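Local coordinates for putative major capsid protein (Cafeteriavirus-dependent mavirus, PDB 6G44) that probably builds the icosahedral shell of the virophage particle as a trimeric double jelly-roll capsomer, at residues Lys84-Leu87 with Ala88-Leu92; Ile112-Gly116 with Lys117-Ser121; Arg173-Gly177 with Leu178-Tyr182; Tyr387-Arg390 with Phe391-Ser395; Leu433-Asp437 with Tyr438-Ala442. One frame throughout, in Å; residues are numbered along the deposited sequence.

Interaction 1. Residues Lys84-Leu87 with Ala88-Leu92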
# COMPACT_ATOMS: atom_id res chain seq x y z
N LYS C 84 22.24 -30.06 -2.06
CA LYS C 84 23.44 -30.59 -2.72
C LYS C 84 23.43 -30.31 -4.21
O LYS C 84 22.39 -30.00 -4.81
CB LYS C 84 23.54 -32.10 -2.49
CG LYS C 84 23.54 -32.50 -1.03
CD LYS C 84 23.56 -34.02 -0.89
CE LYS C 84 23.05 -34.46 0.47
NZ LYS C 84 22.57 -35.88 0.47
N ASN C 85 24.63 -30.45 -4.81
CA ASN C 85 24.87 -30.30 -6.28
C ASN C 85 25.03 -28.84 -6.70
O ASN C 85 24.87 -28.52 -7.88
CB ASN C 85 23.80 -30.99 -7.16
CG ASN C 85 23.61 -32.46 -6.85
OD1 ASN C 85 24.51 -33.11 -6.28
ND2 ASN C 85 22.44 -32.99 -7.18
N ILE C 86 25.43 -27.98 -5.76
CA ILE C 86 25.69 -26.58 -6.04
C ILE C 86 27.12 -26.43 -6.53
O ILE C 86 28.04 -26.83 -5.84
CB ILE C 86 25.49 -25.71 -4.79
CG1 ILE C 86 24.09 -25.90 -4.18
CG2 ILE C 86 25.72 -24.23 -5.11
CD1 ILE C 86 23.96 -25.30 -2.81
N LEU C 87 27.29 -25.79 -7.68
CA LEU C 87 28.64 -25.53 -8.23
C LEU C 87 29.54 -24.93 -7.15
O LEU C 87 29.15 -24.03 -6.41
CB LEU C 87 28.56 -24.59 -9.44
CG LEU C 87 29.88 -24.40 -10.21
CD1 LEU C 87 30.25 -25.65 -10.99
CD2 LEU C 87 29.75 -23.21 -11.15
N ALA C 88 30.78 -25.42 -7.05
CA ALA C 88 31.69 -24.92 -6.05
C ALA C 88 31.92 -23.43 -6.23
O ALA C 88 31.87 -22.93 -7.35
CB ALA C 88 33.02 -25.67 -6.14
N ASP C 89 32.15 -22.73 -5.12
CA ASP C 89 32.39 -21.27 -5.10
C ASP C 89 31.15 -20.43 -5.44
O ASP C 89 31.28 -19.27 -5.81
CB ASP C 89 33.59 -20.85 -5.99
CG ASP C 89 34.87 -21.58 -5.62
OD1 ASP C 89 35.22 -21.59 -4.41
OD2 ASP C 89 35.52 -22.15 -6.53
N SER C 90 29.96 -21.00 -5.29
CA SER C 90 28.73 -20.24 -5.54
C SER C 90 28.41 -19.36 -4.34
O SER C 90 28.37 -19.83 -3.21
CB SER C 90 27.55 -21.18 -5.78
OG SER C 90 27.65 -21.87 -7.02
N SER C 91 28.15 -18.07 -4.59
CA SER C 91 27.81 -17.16 -3.49
C SER C 91 26.46 -17.47 -2.85
O SER C 91 26.28 -17.30 -1.64
CB SER C 91 27.85 -15.69 -3.95
OG SER C 91 26.70 -15.30 -4.69
N LEU C 92 25.52 -17.92 -3.69
CA LEU C 92 24.10 -18.16 -3.32
C LEU C 92 23.35 -16.89 -2.92
O LEU C 92 22.24 -16.96 -2.43
CB LEU C 92 23.96 -19.23 -2.24
CG LEU C 92 24.52 -20.61 -2.67
CD1 LEU C 92 24.42 -21.57 -1.50
CD2 LEU C 92 23.79 -21.16 -3.87

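Interaction 2. Residues Ile112-Gly116 with Lys117-Ser121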
# COMPACT_ATOMS: atom_id res chain seq x y z
N ILE C 112 -9.88 -32.36 10.86
CA ILE C 112 -10.05 -31.77 12.18
C ILE C 112 -11.28 -32.38 12.84
O ILE C 112 -12.32 -32.50 12.20
CB ILE C 112 -10.12 -30.22 12.10
CG1 ILE C 112 -8.79 -29.68 11.55
CG2 ILE C 112 -10.44 -29.64 13.49
CD1 ILE C 112 -8.73 -28.16 11.39
N ASN C 113 -11.11 -32.80 14.09
CA ASN C 113 -12.20 -33.33 14.91
C ASN C 113 -12.47 -32.35 16.04
O ASN C 113 -11.57 -32.06 16.85
CB ASN C 113 -11.78 -34.70 15.45
CG ASN C 113 -12.87 -35.38 16.27
OD1 ASN C 113 -13.62 -34.75 16.99
ND2 ASN C 113 -12.91 -36.71 16.19
N MET C 114 -13.67 -31.81 16.06
CA MET C 114 -14.17 -31.03 17.20
C MET C 114 -15.36 -31.77 17.80
O MET C 114 -16.41 -31.90 17.17
CB MET C 114 -14.54 -29.62 16.76
CG MET C 114 -13.32 -28.82 16.32
SD MET C 114 -13.82 -27.11 15.97
CE MET C 114 -12.21 -26.38 15.62
N ASN C 115 -15.20 -32.20 19.05
CA ASN C 115 -16.29 -32.89 19.80
C ASN C 115 -16.98 -34.02 19.02
O ASN C 115 -18.21 -34.19 19.07
CB ASN C 115 -17.28 -31.86 20.36
CG ASN C 115 -16.64 -30.96 21.40
OD1 ASN C 115 -15.55 -31.27 21.90
ND2 ASN C 115 -17.26 -29.81 21.65
N GLY C 116 -16.17 -34.77 18.29
CA GLY C 116 -16.66 -35.89 17.50
C GLY C 116 -17.06 -35.60 16.06
O GLY C 116 -17.29 -36.54 15.31
N LYS C 117 -17.20 -34.33 15.68
CA LYS C 117 -17.52 -33.96 14.30
C LYS C 117 -16.23 -33.79 13.53
O LYS C 117 -15.35 -33.05 13.98
CB LYS C 117 -18.30 -32.65 14.26
CG LYS C 117 -18.43 -32.01 12.87
CD LYS C 117 -19.25 -32.87 11.94
CE LYS C 117 -19.49 -32.12 10.64
NZ LYS C 117 -20.15 -32.95 9.60
N THR C 118 -16.09 -34.51 12.41
CA THR C 118 -14.88 -34.38 11.61
C THR C 118 -15.12 -33.49 10.39
O THR C 118 -16.21 -33.46 9.78
CB THR C 118 -14.33 -35.74 11.15
OG1 THR C 118 -15.31 -36.37 10.32
CG2 THR C 118 -14.01 -36.64 12.34
N PHE C 119 -14.07 -32.74 10.08
CA PHE C 119 -14.03 -31.84 8.92
C PHE C 119 -12.83 -32.26 8.09
O PHE C 119 -11.71 -32.21 8.58
CB PHE C 119 -13.84 -30.39 9.37
CG PHE C 119 -14.86 -29.89 10.37
CD1 PHE C 119 -14.66 -30.04 11.73
CD2 PHE C 119 -15.97 -29.15 9.94
CE1 PHE C 119 -15.57 -29.54 12.65
CE2 PHE C 119 -16.89 -28.64 10.85
CZ PHE C 119 -16.70 -28.86 12.21
N THR C 120 -13.06 -32.70 6.86
CA THR C 120 -11.98 -33.10 5.96
C THR C 120 -11.78 -32.02 4.90
O THR C 120 -12.72 -31.64 4.24
CB THR C 120 -12.30 -34.46 5.29
OG1 THR C 120 -12.44 -35.45 6.33
CG2 THR C 120 -11.20 -34.90 4.36
N SER C 121 -10.55 -31.55 4.77
CA SER C 121 -10.24 -30.53 3.77
C SER C 121 -8.86 -30.75 3.19
O SER C 121 -8.13 -31.65 3.59
CB SER C 121 -10.42 -29.16 4.39
OG SER C 121 -9.43 -28.89 5.29

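Interaction 3. Residues Arg173-Gly177 with Leu178-Tyr182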
# COMPACT_ATOMS: atom_id res chain seq x y z
N ARG C 173 6.95 -7.76 2.62
CA ARG C 173 5.94 -8.68 2.07
C ARG C 173 6.35 -9.25 0.71
O ARG C 173 5.79 -10.26 0.30
CB ARG C 173 4.54 -8.05 2.04
CG ARG C 173 4.13 -7.24 0.81
CD ARG C 173 2.61 -7.33 0.65
NE ARG C 173 2.03 -6.30 -0.20
CZ ARG C 173 1.90 -6.40 -1.52
NH1 ARG C 173 2.32 -7.47 -2.15
NH2 ARG C 173 1.35 -5.41 -2.20
N MET C 174 7.34 -8.66 0.04
CA MET C 174 7.79 -9.12 -1.27
C MET C 174 8.71 -10.33 -1.17
O MET C 174 8.98 -11.00 -2.17
CB MET C 174 8.59 -8.02 -2.00
CG MET C 174 7.80 -6.76 -2.32
SD MET C 174 6.50 -7.13 -3.50
CE MET C 174 5.11 -7.27 -2.40
N SER C 175 9.22 -10.57 0.03
CA SER C 175 10.31 -11.54 0.21
C SER C 175 9.88 -12.86 0.85
O SER C 175 9.22 -12.87 1.89
CB SER C 175 11.41 -10.92 1.06
OG SER C 175 12.46 -11.89 1.31
N ARG C 176 10.31 -13.97 0.23
CA ARG C 176 10.32 -15.32 0.84
C ARG C 176 11.75 -15.78 1.13
O ARG C 176 12.00 -16.98 1.32
CB ARG C 176 9.63 -16.31 -0.10
CG ARG C 176 8.24 -15.91 -0.55
CD ARG C 176 7.44 -17.05 -1.21
NE ARG C 176 8.17 -17.69 -2.32
CZ ARG C 176 8.06 -17.38 -3.62
NH1 ARG C 176 7.26 -16.41 -4.05
NH2 ARG C 176 8.81 -18.03 -4.50
N GLY C 177 12.66 -14.81 1.20
CA GLY C 177 14.09 -15.09 1.33
C GLY C 177 14.53 -15.14 2.77
O GLY C 177 13.74 -14.97 3.70
N LEU C 178 15.83 -15.33 2.93
CA LEU C 178 16.41 -15.45 4.27
C LEU C 178 16.49 -14.09 4.94
O LEU C 178 16.52 -13.05 4.27
CB LEU C 178 17.80 -16.07 4.17
CG LEU C 178 17.86 -17.41 3.43
CD1 LEU C 178 19.31 -17.88 3.32
CD2 LEU C 178 16.96 -18.45 4.06
N GLY C 179 16.47 -14.07 6.26
CA GLY C 179 16.76 -12.83 6.98
C GLY C 179 15.70 -11.76 6.80
O GLY C 179 16.01 -10.59 6.83
N CYS C 180 14.45 -12.15 6.59
CA CYS C 180 13.38 -11.16 6.34
C CYS C 180 12.15 -11.42 7.23
O CYS C 180 11.95 -10.69 8.21
CB CYS C 180 13.02 -11.10 4.87
SG CYS C 180 12.01 -9.62 4.48
N ASN C 181 11.35 -12.43 6.91
CA ASN C 181 10.12 -12.71 7.66
C ASN C 181 10.16 -13.93 8.57
O ASN C 181 9.31 -14.06 9.44
CB ASN C 181 8.95 -12.85 6.70
CG ASN C 181 8.76 -11.62 5.85
OD1 ASN C 181 8.86 -10.50 6.38
ND2 ASN C 181 8.50 -11.79 4.56
N TYR C 182 11.13 -14.83 8.37
CA TYR C 182 11.23 -16.06 9.19
C TYR C 182 12.66 -16.27 9.68
O TYR C 182 13.63 -15.84 9.05
CB TYR C 182 10.73 -17.30 8.42
CG TYR C 182 11.41 -17.52 7.09
CD1 TYR C 182 12.62 -18.18 7.00
CD2 TYR C 182 10.84 -17.05 5.89
CE1 TYR C 182 13.27 -18.35 5.80
CE2 TYR C 182 11.49 -17.23 4.67
CZ TYR C 182 12.71 -17.90 4.63
OH TYR C 182 13.39 -18.12 3.45
O HOH W 1 11.11 -13.82 4.24
O HOH W 2 13.46 -14.87 6.51

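Interaction 4. Residues Tyr387-Arg390 with Phe391-Ser395. With SO4 (sulfate ion), chain Z.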
# COMPACT_ATOMS: atom_id res chain seq x y z
N TYR C 387 -8.99 -11.56 -8.13
CA TYR C 387 -7.67 -11.92 -8.64
C TYR C 387 -6.70 -10.77 -8.40
O TYR C 387 -6.99 -9.64 -8.76
CB TYR C 387 -7.73 -12.28 -10.12
CG TYR C 387 -6.43 -12.81 -10.63
CD1 TYR C 387 -6.10 -14.17 -10.47
CD2 TYR C 387 -5.53 -11.98 -11.28
CE1 TYR C 387 -4.88 -14.68 -10.89
CE2 TYR C 387 -4.31 -12.47 -11.72
CZ TYR C 387 -4.00 -13.82 -11.57
OH TYR C 387 -2.78 -14.31 -12.02
N ASN C 388 -5.55 -11.10 -7.82
CA ASN C 388 -4.68 -10.09 -7.16
C ASN C 388 -3.29 -9.95 -7.74
O ASN C 388 -2.45 -9.31 -7.13
CB ASN C 388 -4.62 -10.35 -5.64
CG ASN C 388 -4.00 -11.68 -5.30
OD1 ASN C 388 -3.30 -12.29 -6.12
ND2 ASN C 388 -4.29 -12.17 -4.08
N LYS C 389 -3.05 -10.48 -8.93
CA LYS C 389 -1.75 -10.39 -9.59
C LYS C 389 -1.81 -9.63 -10.91
O LYS C 389 -2.88 -9.44 -11.48
CB LYS C 389 -1.15 -11.78 -9.84
CG LYS C 389 -0.96 -12.60 -8.58
CD LYS C 389 -0.11 -11.90 -7.54
CE LYS C 389 1.34 -11.74 -7.98
NZ LYS C 389 2.10 -10.89 -7.03
N ARG C 390 -0.64 -9.20 -11.35
CA ARG C 390 -0.47 -8.41 -12.59
C ARG C 390 -0.87 -9.20 -13.84
O ARG C 390 -0.84 -10.44 -13.85
CB ARG C 390 0.96 -7.90 -12.72
CG ARG C 390 1.98 -9.02 -12.94
CD ARG C 390 3.42 -8.59 -12.87
NE ARG C 390 3.79 -8.19 -11.51
CZ ARG C 390 5.01 -7.86 -11.17
NH1 ARG C 390 5.97 -7.87 -12.06
NH2 ARG C 390 5.31 -7.55 -9.91
N PHE C 391 -1.20 -8.48 -14.90
CA PHE C 391 -1.64 -9.11 -16.14
C PHE C 391 -0.56 -10.02 -16.76
O PHE C 391 -0.89 -11.09 -17.28
CB PHE C 391 -2.09 -8.04 -17.16
CG PHE C 391 -2.60 -8.61 -18.45
CD1 PHE C 391 -3.70 -9.47 -18.45
CD2 PHE C 391 -1.98 -8.34 -19.65
CE1 PHE C 391 -4.19 -10.03 -19.63
CE2 PHE C 391 -2.46 -8.90 -20.82
CZ PHE C 391 -3.55 -9.72 -20.82
N SER C 392 0.71 -9.62 -16.70
CA SER C 392 1.82 -10.41 -17.26
C SER C 392 2.00 -11.76 -16.55
O SER C 392 2.58 -12.66 -17.14
CB SER C 392 3.14 -9.64 -17.25
OG SER C 392 3.50 -9.24 -15.97
N CYS C 393 1.51 -11.89 -15.32
CA CYS C 393 1.46 -13.19 -14.65
C CYS C 393 0.32 -14.00 -15.22
O CYS C 393 0.55 -15.06 -15.81
CB CYS C 393 1.28 -12.95 -13.17
SG CYS C 393 0.94 -14.42 -12.18
N PHE C 394 -0.89 -13.46 -15.09
CA PHE C 394 -2.10 -14.09 -15.60
C PHE C 394 -2.01 -14.57 -17.03
O PHE C 394 -2.44 -15.66 -17.37
CB PHE C 394 -3.26 -13.10 -15.47
CG PHE C 394 -4.58 -13.62 -15.96
CD1 PHE C 394 -4.95 -13.47 -17.31
CD2 PHE C 394 -5.46 -14.21 -15.09
CE1 PHE C 394 -6.15 -13.93 -17.77
CE2 PHE C 394 -6.69 -14.69 -15.55
CZ PHE C 394 -7.02 -14.53 -16.88
N SER C 395 -1.40 -13.76 -17.88
CA SER C 395 -1.45 -14.04 -19.30
C SER C 395 -0.60 -15.24 -19.73
O SER C 395 -0.85 -15.80 -20.80
CB SER C 395 -1.02 -12.84 -20.15
OG SER C 395 0.36 -12.58 -20.00
S SO4 Z . 1.61 -7.59 -8.64
O1 SO4 Z . 1.70 -8.71 -9.56
O2 SO4 Z . 2.85 -6.84 -8.65
O3 SO4 Z . 1.35 -8.11 -7.26
O4 SO4 Z . 0.47 -6.72 -9.04

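Interaction 5. Residues Leu433-Asp437 with Tyr438-Ala442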
# COMPACT_ATOMS: atom_id res chain seq x y z
N LEU C 433 -22.40 -14.83 -15.43
CA LEU C 433 -22.80 -15.55 -16.66
C LEU C 433 -23.99 -14.94 -17.39
O LEU C 433 -24.21 -15.29 -18.55
CB LEU C 433 -23.14 -17.01 -16.31
CG LEU C 433 -22.00 -17.85 -15.71
CD1 LEU C 433 -22.56 -19.15 -15.16
CD2 LEU C 433 -20.91 -18.15 -16.72
N GLY C 434 -24.75 -14.05 -16.74
CA GLY C 434 -25.89 -13.42 -17.38
C GLY C 434 -26.91 -14.41 -17.89
O GLY C 434 -27.47 -14.23 -18.97
N LEU C 435 -27.19 -15.44 -17.09
CA LEU C 435 -28.03 -16.54 -17.55
C LEU C 435 -29.46 -16.08 -17.72
O LEU C 435 -29.99 -15.31 -16.91
CB LEU C 435 -28.00 -17.72 -16.57
CG LEU C 435 -26.65 -18.42 -16.35
CD1 LEU C 435 -26.71 -19.39 -15.19
CD2 LEU C 435 -26.19 -19.16 -17.59
N LYS C 436 -30.09 -16.57 -18.78
CA LYS C 436 -31.50 -16.29 -18.95
C LYS C 436 -32.33 -16.97 -17.84
O LYS C 436 -33.38 -16.44 -17.46
CB LYS C 436 -32.01 -16.60 -20.36
CG LYS C 436 -31.91 -18.04 -20.83
CD LYS C 436 -32.58 -18.22 -22.21
CE LYS C 436 -34.09 -18.09 -22.13
NZ LYS C 436 -34.78 -18.56 -23.37
N ASP C 437 -31.85 -18.10 -17.33
CA ASP C 437 -32.53 -18.78 -16.22
C ASP C 437 -32.21 -18.04 -14.91
O ASP C 437 -31.17 -18.28 -14.30
CB ASP C 437 -32.12 -20.25 -16.15
CG ASP C 437 -32.91 -21.03 -15.11
OD1 ASP C 437 -33.66 -20.39 -14.35
OD2 ASP C 437 -32.76 -22.26 -15.09
N TYR C 438 -33.12 -17.14 -14.52
CA TYR C 438 -33.00 -16.34 -13.30
C TYR C 438 -32.98 -17.18 -12.02
O TYR C 438 -32.61 -16.66 -10.96
CB TYR C 438 -34.11 -15.28 -13.23
CG TYR C 438 -35.49 -15.83 -13.48
CD1 TYR C 438 -36.19 -16.50 -12.48
CD2 TYR C 438 -36.11 -15.69 -14.74
CE1 TYR C 438 -37.45 -17.02 -12.70
CE2 TYR C 438 -37.37 -16.22 -14.98
CZ TYR C 438 -38.04 -16.88 -13.96
OH TYR C 438 -39.30 -17.42 -14.15
N ASN C 439 -33.35 -18.47 -12.10
CA ASN C 439 -33.30 -19.34 -10.93
C ASN C 439 -31.90 -19.81 -10.56
O ASN C 439 -31.71 -20.34 -9.46
CB ASN C 439 -34.18 -20.58 -11.11
CG ASN C 439 -35.65 -20.24 -11.23
OD1 ASN C 439 -36.17 -19.39 -10.51
ND2 ASN C 439 -36.32 -20.87 -12.20
N VAL C 440 -30.93 -19.66 -11.46
CA VAL C 440 -29.56 -20.09 -11.18
C VAL C 440 -28.86 -18.94 -10.45
O VAL C 440 -28.30 -18.02 -11.06
CB VAL C 440 -28.80 -20.51 -12.45
CG1 VAL C 440 -27.40 -20.97 -12.10
CG2 VAL C 440 -29.53 -21.63 -13.16
N MET C 441 -28.94 -19.01 -9.13
CA MET C 441 -28.43 -18.00 -8.20
C MET C 441 -27.57 -18.70 -7.15
O MET C 441 -27.87 -19.83 -6.76
CB MET C 441 -29.59 -17.32 -7.48
CG MET C 441 -30.53 -16.56 -8.40
SD MET C 441 -31.92 -15.81 -7.55
CE MET C 441 -31.11 -14.48 -6.69
N ALA C 442 -26.53 -18.03 -6.66
CA ALA C 442 -25.69 -18.57 -5.61
C ALA C 442 -26.55 -19.00 -4.44
O ALA C 442 -27.43 -18.25 -3.99
CB ALA C 442 -24.69 -17.52 -5.16
O HOH W 3 -29.08 -16.54 -13.24
O HOH W 4 -34.97 -23.26 -13.83

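Interaction 1. Residues Lys84-Leu87 with Ala88-Leu92
Ser90 folds back onto Leu87, and Ile86 meets both Ser90 and Leu92. The chain here leaves strand 74-84 of the N-terminal half and makes a type II beta turn from Leu87 to Ser90. The CB of Ile86 splits into two branches. CG2 lies anti to the backbone N, on the Ser90 side. Ile86 CG2 sits 3.6 Å from Ser90 OG and just as near to Ser90 CB. The same methyl, Ile86 CG2, meets Leu92 CD2 at 3.8 Å. The other branch runs through CG1 and ends in Ile86 CD1, which lies 4.0 Å from Leu92 CD1. Ile86 and Leu92 thus reach toward each other tip to tip, methyl against methyl. Both also pack on Val196 of strand 195-205, and Leu92 touches Leu402 of the second subunit.

The turn itself is held at one oxygen. Leu87 O accepts from Ser90 OG at 2.7 Å, with the hydroxyl tilted 31° from the carbonyl plane. The expected turn bond, from Ser90 N to Leu87 O, is 3.3 Å long, bent and weak. Ser90 can do this because OG stands beside its own backbone N (chi1 -70°), facing back across the turn.

The hydroxyl is therefore the shorter of the two links that close the turn. Its proton is spent on a backbone carbonyl, while the carbon side of Ser90 rests on the Ile86 methyl. Polar closure and apolar packing meet on this one small residue.

Interaction 2. Residues Ile112-Gly116 with Lys117-Ser121
Met114 and Lys117 close a beta hairpin with a two-residue, type I' turn, Asn115 and Gly116 at its corners. The hairpin joins strands 110-114 and 117-121. Strand 110-114 also pairs with strand 222-235 in the N-terminal sheet.

The tight part is the ladder and the face bearing Ile112, Met114 and Phe119. Ile112 and Phe119 form a hydrogen-bonded pair, with Phe119 N 2.8 Å from Ile112 O. Met114 and Lys117 form the next one. Phe119 turns one ring edge to its neighbours. Phe119 CD1 lies 3.4 Å from Ile112 O, and Phe119 CE1 is 4.2 Å from Met114 CB. Pro210 packs on Ile112, Met114 and Phe119. Lys117 starts on this same face, but its chain bends at chi2 (65°) and carries NZ away to a salt bridge with Asp490.

The other face is looser. Asn113 and Thr118, a non-hydrogen-bonded pair, cross obliquely, and their side chains come no nearer than 4.0 Å, Asn113 ND2 to Thr118 CG2. Thr118 is exposed.

At the turn end, the Asn115 amide is bonded outside the hairpin, to Thr227. Asn113 has its CG anti to the backbone N (chi1 -177°). This turns the amide toward the corner, where Asn113 OD1 accepts from Gly116 N in an Asx motif, 2.9 Å away and on a lone pair.

Interaction 3. Residues Arg173-Gly177 with Leu178-Tyr182
Ser175 opens the contact, its side chain lying against Cys180. Ser175 CB is 3.7 Å from Cys180 SG, and Ser175 OG is equally near to Cys180 CB. With OG anti to the backbone N (chi1 177°), the hydroxyl also faces forward along the chain. Ser175 OG accepts from Gly177 N at 2.9 Å, which makes an ST turn, and it is bonded to Arg164 O as well. Ser175 O lies 3.0 Å from Asn181 ND2, which is bonded to Ser172 O.

Arg176 sends its side chain away, to a salt bridge with Asp149 and a bond to Leu98 O. Its carbonyl stays in the contact. Arg176 O receives the Tyr182 hydroxyl, OH to O 2.8 Å, from 38° above the carbonyl plane.

These residues form an irregular loop that leads into strand 183-186. Cys180 and Asn181 face the second subunit, where Ser392 is bonded to Cys180 O.

Gly177 comes last and lies in the middle of the loop. Gly177 O is 3.2 Å from Tyr182 CZ, and two waters lie within hydrogen-bonding distance of Gly177 O. One of them accepts from Asn181 N. The second accepts from Cys180 N and Tyr182 N, and its oxygen sits above the Tyr182 ring, over the centre.

Interaction 4. Residues Tyr387-Arg390 with Phe391-Ser395
Phe394 points a ring edge at the face of Tyr387, a T-shaped stack that joins Tyr387, in the loop before helix 391-394, to Phe394 of that helix. The ring centroids are 5.4 Å apart and the planes stand at 78°. Phe394 CD2 comes over the rim of the tyrosine face, 3.8 Å from Tyr387 CZ. Beyond the ring, Tyr387 OH lies near Cys393 SG and against Phe394 CB. Cys393 SG also rests 4.1 Å from Lys389 CB.

Arg390 holds the N-cap position. Its carbonyl oxygen accepts twice, from Phe394 N in the carbonyl plane and from Cys393 N well above it. These bonds fasten the first turn of the helix to the loop. The Arg390 side chain starts between its own N and carbonyl carbon (chi1 67°). From there Arg390 CD passes 3.2 Å from Ser392 OG.

A sulfate, probably from the crystallisation liquor, lies between Lys389 and Arg390. Lys389 bends at chi2 and chi3 to bring NZ to O3 of the sulfate. The guanidinium of Arg390 presents its edge to the ion. Sulfate O1 accepts from both Arg390 N and Arg390 NE, and Arg390 NH2 meets sulfate O2 at 2.9 Å.

Farther out, Lys389 also makes a salt bridge to Glu150. Tyr379 of helix 375-384 packs edge-to-face with both Phe391 and Phe394. Ser172 of the third subunit is bonded to the sulfate too, and Arg390 reaches Ser169 O of that subunit. Ser392 OG is bonded to Tyr151 OH and, across the interface, to Cys180 O of the third subunit.

Interaction 5. Residues Leu433-Asp437 with Tyr438-Ala442
Leu435 lays its CD1 methyl on Val440, with Leu435 CD1 3.5 Å from Val440 CG1, and the two side chains pass at a slant. The contact spans a type I beta turn from Asp437 to Val440. It lies in the loop between strands 425-428 and 448-457 of the C-terminal half. Val440 N closes the turn on Asp437 O at 3.2 Å.

Asp437 adds a second link from its side chain. Its CG is anti to the backbone N (chi1 -174°), which swings the carboxylate over the turn. Asp437 OD1 accepts from Asn439 N at 3.0 Å, and the N-H comes from above the carboxylate plane, 40° out of it. The Asp437 carboxylate and the Asn439 amide stand nearly at right angles, 80° apart. The other oxygen, Asp437 OD2, lies 3.8 Å from Val440 CG2.

Leu435 also packs on Val363 and Ile369, and Asn439 on Leu501 of helix 497-501. Tyr438 touches Leu277 of the third subunit.

Two waters bridge atoms of the turn. One donates to Asp437 O and to Val440 O. The other donates to Asp437 OD2 at 2.7 Å and accepts from Asn439 ND2 at 3.2 Å.

Interactions 3 and 4 are the buried contacts, interactions 1 and 2 are partly buried, and interaction 5 lies at the surface. Interactions 1 and 5 are both beta turns at loops, on opposite sides of the chain's centre. In interaction 1 a serine hydroxyl adds to the turn bond, in interaction 5 a carboxylate and waters do. Interaction 2 alone is a strand ladder. Interaction 3 relies on waters and a tyrosine hydroxyl, interaction 4 on a T-shaped ring pair, the N-cap carbonyl of a short helix and basic groups around a sulfate. Their centres are about 22 Å apart within one chain, yet the same two regions meet between subunits, through Ser392 and Cys180.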